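Local coordinates for 4-hydroxy-tetrahydrodipicolinate synthase (Aquifex aeolicus, PDB 2EHH), which probably catalyses the condensation of pyruvate with aspartate beta-semialdehyde to 4-hydroxy-tetrahydrodipicolinate, a step of lysine biosynthesis, through a Schiff base, at residues 167-171 / 193-197; 27-31 / 65-70; 241-245 / 280-284; 111-115 / 141-146; 88-92 / 124-128. All coordinates share one frame; numbering follows the deposited sequence.

Contact 1: 167-171 / 193-197; sequences MDRIS and PMMAL
Two neighbouring outer helices of the (beta/alpha)8, or TIM, barrel meet here: the first turn of helix 167-177, carrying Met167, Ile170 and Ser171, lies against helix 191-196 and the residues that follow it, with Met194 and Leu197 making the contact. The strand between them in the chain, 182-185, adds Val183 against Ile170 and Ser185 against Met194. Two methionines sit at the middle of the contact; flexible and unbranched, they can fit the gap between two helices. Met167 is bent at both chi2 (-59°) and chi3 (96°), which curls its tip back over the Met194 chain; the two run at about a right angle, CE of Met167 to CE of Met194 3.7 Å apart. SD of Met167 also touches CB of Pro193 at 4.1 Å. Met194, in contrast, stays extended beyond CG and passes across the CG1-CD1 arm of Ile170, with its SD 3.8 Å from Ile170 CD1. Its side chain lies about 8 Å from that of Lys161, the predicted Schiff-base lysine, which puts this packing near the predicted active site.

The same helices face a second subunit. Met167 packs on Met167 of that subunit, Leu197 O accepts from its Tyr234, and the Ser171 hydroxyl is bonded to its His233; a small polar residue suits this seam between helix pair and neighbour. Leu197 divides its two methyls between Met167 and Ser171: CD1 sits 4.0 Å from CB of Met167, and CD2 comes within 3.6 Å of Ser171 OG.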
# COMPACT_ATOMS: atom_id res chain seq x y z
N MET A 167 -13.94 -5.82 4.33
CA MET A 167 -15.23 -6.22 4.90
C MET A 167 -15.55 -5.42 6.15
O MET A 167 -16.71 -5.19 6.47
CB MET A 167 -15.23 -7.72 5.24
CG MET A 167 -15.07 -8.63 4.03
SD MET A 167 -16.37 -8.42 2.79
CE MET A 167 -15.56 -7.26 1.66
N ASP A 168 -14.51 -4.99 6.86
CA ASP A 168 -14.70 -4.20 8.07
C ASP A 168 -15.42 -2.90 7.77
O ASP A 168 -16.17 -2.39 8.60
CB ASP A 168 -13.35 -3.89 8.70
CG ASP A 168 -13.26 -4.37 10.12
OD1 ASP A 168 -14.07 -3.89 10.96
OD2 ASP A 168 -12.39 -5.22 10.39
N ARG A 169 -15.17 -2.34 6.59
CA ARG A 169 -15.82 -1.10 6.20
C ARG A 169 -17.31 -1.39 5.99
O ARG A 169 -18.17 -0.60 6.38
CB ARG A 169 -15.21 -0.54 4.92
CG ARG A 169 -15.92 0.68 4.36
CD ARG A 169 -15.27 1.14 3.06
NE ARG A 169 -16.11 2.08 2.33
CZ ARG A 169 -16.17 3.38 2.59
NH1 ARG A 169 -15.44 3.92 3.56
NH2 ARG A 169 -16.98 4.16 1.86
N ILE A 170 -17.61 -2.54 5.40
CA ILE A 170 -18.99 -2.92 5.17
C ILE A 170 -19.69 -3.05 6.54
O ILE A 170 -20.81 -2.57 6.73
CB ILE A 170 -19.09 -4.27 4.40
CG1 ILE A 170 -18.34 -4.16 3.07
CG2 ILE A 170 -20.55 -4.64 4.17
CD1 ILE A 170 -18.78 -3.00 2.18
N SER A 171 -19.03 -3.71 7.49
CA SER A 171 -19.61 -3.87 8.82
C SER A 171 -19.92 -2.51 9.42
O SER A 171 -21.00 -2.29 9.99
CB SER A 171 -18.63 -4.60 9.76
OG SER A 171 -18.59 -5.98 9.47
N PRO A 193 -19.64 -12.76 0.68
CA PRO A 193 -19.28 -12.30 2.03
C PRO A 193 -19.94 -10.98 2.43
O PRO A 193 -20.30 -10.78 3.59
CB PRO A 193 -17.75 -12.22 1.98
CG PRO A 193 -17.44 -12.01 0.50
CD PRO A 193 -18.44 -12.93 -0.16
N MET A 194 -20.11 -10.06 1.48
CA MET A 194 -20.75 -8.79 1.80
C MET A 194 -22.22 -8.98 2.16
O MET A 194 -22.74 -8.33 3.07
CB MET A 194 -20.63 -7.81 0.64
CG MET A 194 -19.27 -7.15 0.52
SD MET A 194 -19.37 -5.64 -0.44
CE MET A 194 -17.58 -5.35 -0.77
N MET A 195 -22.91 -9.87 1.45
CA MET A 195 -24.31 -10.10 1.75
C MET A 195 -24.48 -10.86 3.06
O MET A 195 -25.47 -10.69 3.77
CB MET A 195 -25.00 -10.81 0.58
CG MET A 195 -25.19 -9.88 -0.61
SD MET A 195 -26.10 -10.59 -1.99
CE MET A 195 -27.80 -10.42 -1.38
N ALA A 196 -23.49 -11.69 3.40
CA ALA A 196 -23.55 -12.42 4.66
C ALA A 196 -23.51 -11.40 5.80
O ALA A 196 -24.03 -11.64 6.89
CB ALA A 196 -22.37 -13.39 4.77
N LEU A 197 -22.91 -10.24 5.53
CA LEU A 197 -22.81 -9.16 6.51
C LEU A 197 -23.97 -8.17 6.46
O LEU A 197 -24.05 -7.27 7.30
CB LEU A 197 -21.49 -8.39 6.32
CG LEU A 197 -20.22 -9.04 6.87
CD1 LEU A 197 -18.99 -8.35 6.30
CD2 LEU A 197 -20.23 -8.95 8.39

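Contact 2: 27-31 / 65-70; sequences IEFHV and RAAGRI
Helix 20-31 runs beside the end of helix 52-66, with Ile27 opposite Ala66 (CA to CA 6.5 Å) and Val31 opposite Ile70, and between these two levels segment 65-70 reverses through a type I' turn from Ala66 to Arg69. Ala67 and Gly68 at its centre both take positive phi, which glycine accepts easily and alanine less so. Arg69 sends its side chain back over the turn. With chi3 at -66° the chain bends so that the guanidinium turns its edge to its own helix end and to Glu28: NE donates to Ala66 O, NH2 to Arg65 O, and the outer nitrogens hold the carboxylate end-on. NH2 of Arg69 meets Glu28 OE1 at 2.9 Å and nearly straight (174°), although from above the carboxylate plane, whereas NH1 reaches OE2 of Glu28 at 2.9 Å on its syn side. The carboxylate and guanidinium planes are 40° apart, which goes with the out-of-plane approach to OE1. Arg65 adds a long, purely electrostatic partner to Glu28 OE1. On the apolar side of the network, Val31 CG2 lies over one guanidinium face and presses tightly on Ile70 CD1 at 3.4 Å. Ile27 CG2 covers Ala66 CA at 4.0 Å, where a small residue permits close approach. Beta-branched residues fill the inner side, long charged ones the rim; this is the packing of adjacent outer helices in a TIM barrel, just before strand 71-75.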
# COMPACT_ATOMS: atom_id res chain seq x y z
N ILE A 27 -30.74 -4.49 -23.26
CA ILE A 27 -31.78 -4.21 -22.29
C ILE A 27 -32.81 -5.35 -22.25
O ILE A 27 -33.20 -5.79 -21.17
CB ILE A 27 -32.48 -2.87 -22.60
CG1 ILE A 27 -31.48 -1.73 -22.37
CG2 ILE A 27 -33.70 -2.69 -21.71
CD1 ILE A 27 -32.03 -0.34 -22.64
N GLU A 28 -33.24 -5.81 -23.41
CA GLU A 28 -34.21 -6.91 -23.49
C GLU A 28 -33.59 -8.17 -22.89
O GLU A 28 -34.26 -8.95 -22.22
CB GLU A 28 -34.60 -7.16 -24.95
CG GLU A 28 -35.22 -5.95 -25.62
CD GLU A 28 -36.55 -5.55 -25.00
OE1 GLU A 28 -36.92 -4.37 -25.11
OE2 GLU A 28 -37.22 -6.43 -24.41
N PHE A 29 -32.30 -8.36 -23.15
CA PHE A 29 -31.56 -9.50 -22.63
C PHE A 29 -31.74 -9.58 -21.12
O PHE A 29 -32.03 -10.65 -20.56
CB PHE A 29 -30.08 -9.36 -22.99
CG PHE A 29 -29.19 -10.44 -22.43
CD1 PHE A 29 -29.37 -11.77 -22.80
CD2 PHE A 29 -28.15 -10.12 -21.57
CE1 PHE A 29 -28.51 -12.77 -22.33
CE2 PHE A 29 -27.29 -11.11 -21.09
CZ PHE A 29 -27.47 -12.43 -21.47
N HIS A 30 -31.58 -8.45 -20.44
CA HIS A 30 -31.71 -8.44 -18.99
C HIS A 30 -33.14 -8.52 -18.49
O HIS A 30 -33.39 -9.07 -17.42
CB HIS A 30 -30.99 -7.22 -18.40
CG HIS A 30 -29.51 -7.38 -18.40
ND1 HIS A 30 -28.70 -6.85 -19.39
CD2 HIS A 30 -28.69 -8.12 -17.61
CE1 HIS A 30 -27.46 -7.26 -19.21
NE2 HIS A 30 -27.43 -8.03 -18.14
N VAL A 31 -34.08 -7.99 -19.27
CA VAL A 31 -35.48 -8.06 -18.87
C VAL A 31 -35.91 -9.53 -18.81
O VAL A 31 -36.55 -9.96 -17.86
CB VAL A 31 -36.40 -7.30 -19.86
CG1 VAL A 31 -37.86 -7.62 -19.56
CG2 VAL A 31 -36.17 -5.80 -19.73
N ARG A 65 -36.65 2.43 -23.37
CA ARG A 65 -36.68 1.02 -23.74
C ARG A 65 -37.09 0.11 -22.59
O ARG A 65 -37.99 -0.71 -22.75
CB ARG A 65 -35.32 0.57 -24.28
CG ARG A 65 -34.85 1.31 -25.53
CD ARG A 65 -35.98 1.54 -26.54
NE ARG A 65 -36.68 0.32 -26.93
CZ ARG A 65 -36.16 -0.64 -27.68
NH1 ARG A 65 -34.91 -0.55 -28.13
NH2 ARG A 65 -36.89 -1.70 -28.00
N ALA A 66 -36.45 0.26 -21.44
CA ALA A 66 -36.79 -0.56 -20.29
C ALA A 66 -38.27 -0.35 -19.97
O ALA A 66 -39.01 -1.31 -19.74
CB ALA A 66 -35.93 -0.19 -19.09
N ALA A 67 -38.68 0.91 -19.95
CA ALA A 67 -40.07 1.29 -19.68
C ALA A 67 -40.68 0.61 -18.45
O ALA A 67 -41.70 -0.07 -18.56
CB ALA A 67 -40.93 1.01 -20.91
N GLY A 68 -40.04 0.78 -17.30
CA GLY A 68 -40.55 0.22 -16.06
C GLY A 68 -40.49 -1.28 -15.85
O GLY A 68 -40.80 -1.76 -14.76
N ARG A 69 -40.10 -2.04 -16.88
CA ARG A 69 -40.03 -3.49 -16.73
C ARG A 69 -38.87 -3.88 -15.81
O ARG A 69 -38.88 -4.94 -15.18
CB ARG A 69 -39.86 -4.15 -18.09
CG ARG A 69 -41.10 -4.04 -18.98
CD ARG A 69 -40.81 -4.63 -20.35
NE ARG A 69 -39.81 -3.83 -21.05
CZ ARG A 69 -39.12 -4.26 -22.11
NH1 ARG A 69 -39.32 -5.47 -22.59
NH2 ARG A 69 -38.24 -3.45 -22.69
N ILE A 70 -37.87 -3.01 -15.74
CA ILE A 70 -36.70 -3.21 -14.89
C ILE A 70 -36.23 -1.81 -14.50
O ILE A 70 -36.42 -0.86 -15.26
CB ILE A 70 -35.56 -3.94 -15.62
CG1 ILE A 70 -35.22 -3.19 -16.91
CG2 ILE A 70 -35.96 -5.38 -15.90
CD1 ILE A 70 -34.15 -3.86 -17.73

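Contact 3: 241-245 / 280-284; sequences KVLFI and KLREV
Val242 is the bump of this contact, and the hollow that receives it is formed by Leu281 and Val284, one turn apart on helix 275-287. Both its methyls are used. CG1, placed between the backbone N and the carbonyl carbon (chi1 77°), fits between Leu281 CD1 at 3.8 Å and Val284 CG1 at 3.8 Å; CG2 settles on the backbone, 3.7 Å from Leu281 CA, and also meets Val284 CG2 at 3.9 Å. Val242 and Val284 thus point at each other tip to tip, while Leu281 crosses Val242 at about a right angle and closes one flank. A short branched residue suits such a place, because it fills the hollow without needing length.

A type I turn from Val242 to Ile245 follows, and it brings Ile245 to the same side; Leu243 points away, and only its CD1 returns, to 4.3 Å from Leu281 CD1. At the outer margin Ile245 CD1 rests on the aliphatic part of Lys280, 4.1 Å from its CG, and the lysine's methylenes, in a chain bent at chi2, give an apolar surface there. Met273 and residues of helix 250-258 also touch Leu281 and Ile245.

Across the seam the partners are almost wholly carbon, so complementary shape and exclusion of water, not directed polar bonds, join the C-terminal helix 275-287 to segment 241-245.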
# COMPACT_ATOMS: atom_id res chain seq x y z
N LYS A 241 -12.98 -14.08 -11.89
CA LYS A 241 -11.57 -13.72 -12.01
C LYS A 241 -11.15 -13.32 -13.42
O LYS A 241 -10.49 -12.30 -13.61
CB LYS A 241 -10.69 -14.87 -11.51
CG LYS A 241 -10.87 -15.19 -10.03
CD LYS A 241 -10.74 -13.93 -9.15
CE LYS A 241 -9.35 -13.31 -9.24
NZ LYS A 241 -9.30 -11.96 -8.59
N VAL A 242 -11.53 -14.11 -14.42
CA VAL A 242 -11.13 -13.80 -15.80
C VAL A 242 -11.67 -12.46 -16.31
O VAL A 242 -11.04 -11.82 -17.16
CB VAL A 242 -11.54 -14.93 -16.78
CG1 VAL A 242 -13.03 -14.86 -17.09
CG2 VAL A 242 -10.71 -14.84 -18.06
N LEU A 243 -12.81 -12.01 -15.79
CA LEU A 243 -13.38 -10.74 -16.22
C LEU A 243 -12.51 -9.56 -15.79
O LEU A 243 -12.76 -8.42 -16.19
CB LEU A 243 -14.80 -10.57 -15.68
CG LEU A 243 -15.91 -11.11 -16.59
CD1 LEU A 243 -15.54 -12.46 -17.14
CD2 LEU A 243 -17.21 -11.20 -15.80
N PHE A 244 -11.50 -9.83 -14.98
CA PHE A 244 -10.59 -8.79 -14.52
C PHE A 244 -9.13 -9.08 -14.84
O PHE A 244 -8.23 -8.52 -14.23
CB PHE A 244 -10.78 -8.58 -13.01
CG PHE A 244 -12.10 -7.98 -12.66
CD1 PHE A 244 -12.27 -6.60 -12.61
CD2 PHE A 244 -13.21 -8.80 -12.46
CE1 PHE A 244 -13.52 -6.05 -12.36
CE2 PHE A 244 -14.47 -8.25 -12.22
CZ PHE A 244 -14.62 -6.87 -12.17
N ILE A 245 -8.91 -9.96 -15.82
CA ILE A 245 -7.55 -10.31 -16.23
C ILE A 245 -6.89 -9.06 -16.81
O ILE A 245 -5.67 -8.93 -16.86
CB ILE A 245 -7.57 -11.46 -17.26
CG1 ILE A 245 -6.14 -11.94 -17.53
CG2 ILE A 245 -8.26 -11.02 -18.54
CD1 ILE A 245 -6.08 -13.27 -18.27
N LYS A 280 -7.53 -16.79 -23.16
CA LYS A 280 -7.79 -17.32 -21.83
C LYS A 280 -9.27 -17.08 -21.54
O LYS A 280 -9.97 -17.95 -21.02
CB LYS A 280 -6.94 -16.58 -20.79
CG LYS A 280 -7.05 -17.14 -19.37
CD LYS A 280 -6.36 -18.49 -19.24
CE LYS A 280 -6.50 -19.04 -17.82
NZ LYS A 280 -7.93 -19.14 -17.39
N LEU A 281 -9.76 -15.90 -21.89
CA LEU A 281 -11.16 -15.56 -21.68
C LEU A 281 -12.06 -16.51 -22.45
O LEU A 281 -13.00 -17.07 -21.90
CB LEU A 281 -11.44 -14.12 -22.12
CG LEU A 281 -12.91 -13.70 -22.11
CD1 LEU A 281 -13.48 -13.79 -20.70
CD2 LEU A 281 -13.03 -12.28 -22.65
N ARG A 282 -11.77 -16.70 -23.74
CA ARG A 282 -12.58 -17.58 -24.57
C ARG A 282 -12.65 -18.98 -23.96
O ARG A 282 -13.71 -19.59 -23.90
CB ARG A 282 -12.02 -17.67 -25.99
CG ARG A 282 -12.83 -18.58 -26.92
CD ARG A 282 -12.19 -18.68 -28.29
NE ARG A 282 -12.15 -17.38 -28.96
CZ ARG A 282 -13.21 -16.80 -29.51
NH1 ARG A 282 -14.40 -17.40 -29.47
NH2 ARG A 282 -13.09 -15.61 -30.09
N GLU A 283 -11.51 -19.48 -23.49
CA GLU A 283 -11.47 -20.80 -22.89
C GLU A 283 -12.33 -20.89 -21.63
O GLU A 283 -12.97 -21.91 -21.39
CB GLU A 283 -10.03 -21.22 -22.58
CG GLU A 283 -9.26 -21.65 -23.82
CD GLU A 283 -10.07 -22.57 -24.71
OE1 GLU A 283 -10.54 -23.62 -24.22
OE2 GLU A 283 -10.25 -22.25 -25.90
N VAL A 284 -12.34 -19.83 -20.84
CA VAL A 284 -13.16 -19.85 -19.63
C VAL A 284 -14.65 -19.87 -20.00
O VAL A 284 -15.43 -20.66 -19.46
CB VAL A 284 -12.88 -18.62 -18.73
CG1 VAL A 284 -13.87 -18.58 -17.57
CG2 VAL A 284 -11.46 -18.70 -18.18

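Contact 4: 111-115 / 141-146; sequences QRGLY and EISVDT
A bend at chi2 (-57°) folds the side chain of Gln111 so that its amide turns to the start of helix 144-153, toward Ser143 just before it and Thr146 in its first turn: chi1 of -61° sets Thr146 OG1 beside its own backbone N and facing the amide oxygen. That oxygen, Gln111 OE1, is gripped by two firm donors. Thr146 OG1 gives its proton at 2.7 Å, in the carbonyl plane on a lone pair, while the backbone N of Ser143 arrives at 3.0 Å from above that plane, its N-H nearly straight at 169°. The other end of the amide is used as well, for NE2 of Gln111 donates to Glu141 O at 2.9 Å, close to its own plane. One glutamine thus matches an acceptor and a donor to the backbone on both sides of Ile142, a task for which a carboxamide is well suited, and these bonds fix which way the amide is flipped.

Ser143 is the N-cap of helix 144-153: its OG accepts from Thr146 N at 3.0 Å. Thr146 therefore serves the cap with its backbone and Gln111 with its hydroxyl, and its methyl CG2 lies 4.2 Å from Tyr115 CB. Beside the polar group, Leu114 CD1 leans on Ile142 at CA, 3.7 Å away.

The contact joins the first turn of helix 111-124 to that of helix 144-153, neighbours on the barrel wall. Ile142 and Leu114 both touch Val103, which follows strand 98-102, and Glu141 is bonded to Asn133 on strand 129-133.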
# COMPACT_ATOMS: atom_id res chain seq x y z
N GLN A 111 -12.75 15.47 3.06
CA GLN A 111 -14.03 14.87 3.44
C GLN A 111 -15.12 15.94 3.42
O GLN A 111 -16.27 15.65 3.08
CB GLN A 111 -13.94 14.23 4.83
CG GLN A 111 -13.07 12.98 4.87
CD GLN A 111 -13.53 11.90 3.90
OE1 GLN A 111 -14.72 11.55 3.86
NE2 GLN A 111 -12.60 11.36 3.13
N ARG A 112 -14.76 17.17 3.77
CA ARG A 112 -15.73 18.26 3.76
C ARG A 112 -16.16 18.46 2.30
O ARG A 112 -17.34 18.67 2.00
CB ARG A 112 -15.11 19.54 4.33
CG ARG A 112 -16.01 20.78 4.31
CD ARG A 112 -17.44 20.47 4.79
NE ARG A 112 -18.09 21.66 5.34
CZ ARG A 112 -19.37 21.98 5.13
NH1 ARG A 112 -20.14 21.21 4.38
NH2 ARG A 112 -19.87 23.07 5.69
N GLY A 113 -15.18 18.38 1.40
CA GLY A 113 -15.45 18.53 -0.01
C GLY A 113 -16.36 17.43 -0.51
O GLY A 113 -17.26 17.68 -1.30
N LEU A 114 -16.14 16.20 -0.05
CA LEU A 114 -16.98 15.08 -0.46
C LEU A 114 -18.40 15.28 0.07
O LEU A 114 -19.38 14.97 -0.61
CB LEU A 114 -16.41 13.76 0.06
CG LEU A 114 -15.07 13.33 -0.56
CD1 LEU A 114 -14.62 12.00 0.03
CD2 LEU A 114 -15.24 13.22 -2.08
N TYR A 115 -18.50 15.79 1.29
CA TYR A 115 -19.81 16.05 1.90
C TYR A 115 -20.57 17.09 1.07
O TYR A 115 -21.71 16.86 0.66
CB TYR A 115 -19.63 16.58 3.33
CG TYR A 115 -20.89 17.14 3.94
CD1 TYR A 115 -21.95 16.32 4.31
CD2 TYR A 115 -21.02 18.51 4.15
CE1 TYR A 115 -23.11 16.85 4.88
CE2 TYR A 115 -22.18 19.05 4.71
CZ TYR A 115 -23.22 18.22 5.08
OH TYR A 115 -24.35 18.75 5.65
N GLU A 141 -11.14 8.01 -0.67
CA GLU A 141 -12.26 7.25 -0.13
C GLU A 141 -13.15 8.11 0.75
O GLU A 141 -12.67 8.92 1.55
CB GLU A 141 -11.77 6.04 0.67
CG GLU A 141 -12.86 5.29 1.44
CD GLU A 141 -12.44 3.90 1.87
OE1 GLU A 141 -12.91 2.91 1.26
OE2 GLU A 141 -11.62 3.79 2.81
N ILE A 142 -14.46 7.94 0.60
CA ILE A 142 -15.41 8.69 1.40
C ILE A 142 -15.51 7.92 2.73
O ILE A 142 -15.84 6.73 2.74
CB ILE A 142 -16.77 8.79 0.69
CG1 ILE A 142 -17.72 9.69 1.50
CG2 ILE A 142 -17.35 7.40 0.47
CD1 ILE A 142 -18.98 10.09 0.73
N SER A 143 -15.21 8.60 3.83
CA SER A 143 -15.25 7.95 5.14
C SER A 143 -16.66 7.59 5.57
O SER A 143 -17.64 8.16 5.07
CB SER A 143 -14.64 8.87 6.20
OG SER A 143 -15.55 9.90 6.53
N VAL A 144 -16.77 6.66 6.50
CA VAL A 144 -18.09 6.27 6.98
C VAL A 144 -18.70 7.46 7.73
O VAL A 144 -19.91 7.67 7.69
CB VAL A 144 -18.00 5.02 7.89
CG1 VAL A 144 -19.38 4.64 8.40
CG2 VAL A 144 -17.38 3.86 7.10
N ASP A 145 -17.85 8.24 8.39
CA ASP A 145 -18.33 9.43 9.10
C ASP A 145 -19.06 10.33 8.10
O ASP A 145 -20.17 10.80 8.36
CB ASP A 145 -17.17 10.23 9.71
CG ASP A 145 -16.69 9.67 11.03
OD1 ASP A 145 -17.35 8.77 11.59
OD2 ASP A 145 -15.64 10.15 11.53
N THR A 146 -18.44 10.57 6.95
CA THR A 146 -19.03 11.42 5.93
C THR A 146 -20.31 10.80 5.38
O THR A 146 -21.32 11.50 5.22
CB THR A 146 -18.04 11.66 4.77
OG1 THR A 146 -16.88 12.33 5.27
CG2 THR A 146 -18.67 12.53 3.68

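Contact 5: 88-92 / 124-128; sequences TAHAK and EVDIP
Lys92 reaches from helix 81-93 across to the loop that precedes strand 129-133, and almost every part of it meets Val125 or Asp126. Its CB presses on Val125 CG1 at 3.4 Å, tighter than usual for two carbons, and CG touches the same methyl at 3.8 Å. There the chain bends, chi2 being 74°, so that CD and CE run over the backbone carbonyl of Asp126, CE lying 3.4 Å from Asp126 O. NZ at the tip donates to that oxygen at 2.8 Å, tilted 30° from the carbonyl plane, and has a long ion pair with Asp126 OD2. A lysine suits the place, since its methylenes can cover a valine while the charged end stays at the surface. Asp126 is the centre of an inverse gamma turn in the link from helix 111-124 to strand 129-133, one of the alpha-to-beta connections of the TIM barrel. Deeper in, Val125 CG2 lies over the helix backbone, 3.7 Å from Ala89 N, where alanine allows close approach. Thr88 turns its methyl to this side, CG2 meeting Ile127 CG2 at 3.8 Å, while its hydroxyl is bonded to Ala84 O and to Thr76.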
# COMPACT_ATOMS: atom_id res chain seq x y z
N THR A 88 -27.35 14.80 -13.13
CA THR A 88 -28.27 14.12 -12.23
C THR A 88 -29.67 14.70 -12.44
O THR A 88 -30.67 13.99 -12.37
CB THR A 88 -27.82 14.28 -10.77
OG1 THR A 88 -26.51 13.73 -10.61
CG2 THR A 88 -28.77 13.53 -9.84
N ALA A 89 -29.73 16.01 -12.70
CA ALA A 89 -31.01 16.67 -12.95
C ALA A 89 -31.64 16.05 -14.19
O ALA A 89 -32.84 15.78 -14.23
CB ALA A 89 -30.80 18.17 -13.15
N HIS A 90 -30.82 15.84 -15.22
CA HIS A 90 -31.27 15.25 -16.47
C HIS A 90 -31.87 13.86 -16.24
O HIS A 90 -32.95 13.55 -16.73
CB HIS A 90 -30.11 15.14 -17.46
CG HIS A 90 -30.45 14.36 -18.70
ND1 HIS A 90 -31.24 14.87 -19.70
CD2 HIS A 90 -30.13 13.10 -19.07
CE1 HIS A 90 -31.40 13.96 -20.64
NE2 HIS A 90 -30.74 12.87 -20.28
N ALA A 91 -31.14 13.03 -15.49
CA ALA A 91 -31.60 11.68 -15.19
C ALA A 91 -32.98 11.72 -14.54
O ALA A 91 -33.86 10.92 -14.86
CB ALA A 91 -30.60 10.98 -14.26
N LYS A 92 -33.15 12.66 -13.63
CA LYS A 92 -34.41 12.87 -12.93
C LYS A 92 -35.47 13.21 -13.98
O LYS A 92 -36.54 12.59 -14.05
CB LYS A 92 -34.24 14.02 -11.94
CG LYS A 92 -35.52 14.68 -11.44
CD LYS A 92 -36.27 13.82 -10.46
CE LYS A 92 -37.39 14.62 -9.80
NZ LYS A 92 -38.19 13.76 -8.88
N GLU A 124 -30.26 19.27 -4.66
CA GLU A 124 -30.67 19.89 -5.92
C GLU A 124 -31.64 19.02 -6.71
O GLU A 124 -32.59 19.53 -7.31
CB GLU A 124 -29.45 20.19 -6.79
CG GLU A 124 -28.88 21.57 -6.57
CD GLU A 124 -29.92 22.65 -6.81
OE1 GLU A 124 -30.47 22.72 -7.93
OE2 GLU A 124 -30.20 23.42 -5.86
N VAL A 125 -31.41 17.71 -6.70
CA VAL A 125 -32.24 16.79 -7.46
C VAL A 125 -32.96 15.76 -6.59
O VAL A 125 -32.32 14.97 -5.88
CB VAL A 125 -31.39 16.03 -8.50
CG1 VAL A 125 -32.29 15.32 -9.50
CG2 VAL A 125 -30.46 17.01 -9.20
N ASP A 126 -34.28 15.77 -6.66
CA ASP A 126 -35.11 14.85 -5.89
C ASP A 126 -35.18 13.47 -6.54
O ASP A 126 -36.23 13.05 -7.04
CB ASP A 126 -36.51 15.44 -5.72
CG ASP A 126 -37.45 14.52 -4.96
OD1 ASP A 126 -36.98 13.85 -4.02
OD2 ASP A 126 -38.65 14.48 -5.30
N ILE A 127 -34.05 12.76 -6.55
CA ILE A 127 -33.98 11.42 -7.12
C ILE A 127 -33.13 10.54 -6.20
O ILE A 127 -32.17 11.02 -5.60
CB ILE A 127 -33.34 11.44 -8.53
CG1 ILE A 127 -33.42 10.05 -9.17
CG2 ILE A 127 -31.87 11.88 -8.44
CD1 ILE A 127 -32.80 9.98 -10.56
N PRO A 128 -33.48 9.26 -6.07
CA PRO A 128 -32.68 8.39 -5.20
C PRO A 128 -31.23 8.37 -5.68
O PRO A 128 -30.97 8.18 -6.87
CB PRO A 128 -33.37 7.04 -5.33
CG PRO A 128 -34.81 7.42 -5.55
CD PRO A 128 -34.69 8.55 -6.55

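Four of the contacts join neighbouring elements of the barrel's outer layer, whereas contact 3 ties the C-terminal helices together beyond it. Contacts 1 and 4 touch directly: Arg169, on helix 167-177 of contact 1, probably hydrogen-bonds through NH2 to Ile142 O of contact 4 at 3.0 Å. They are also near the predicted active-site residues, with Met194 about 10 Å from Ile203 and Ile142 about 8 Å from Tyr132, side chain to side chain. Contact 4 uses the first turn of helix 111-124, contact 5 the loop that leaves it, and their segments alternate along the chain; their nearest atoms are about 10 Å apart. Contact 2 lies away from the active site, its centre 34 Å from that of contact 4.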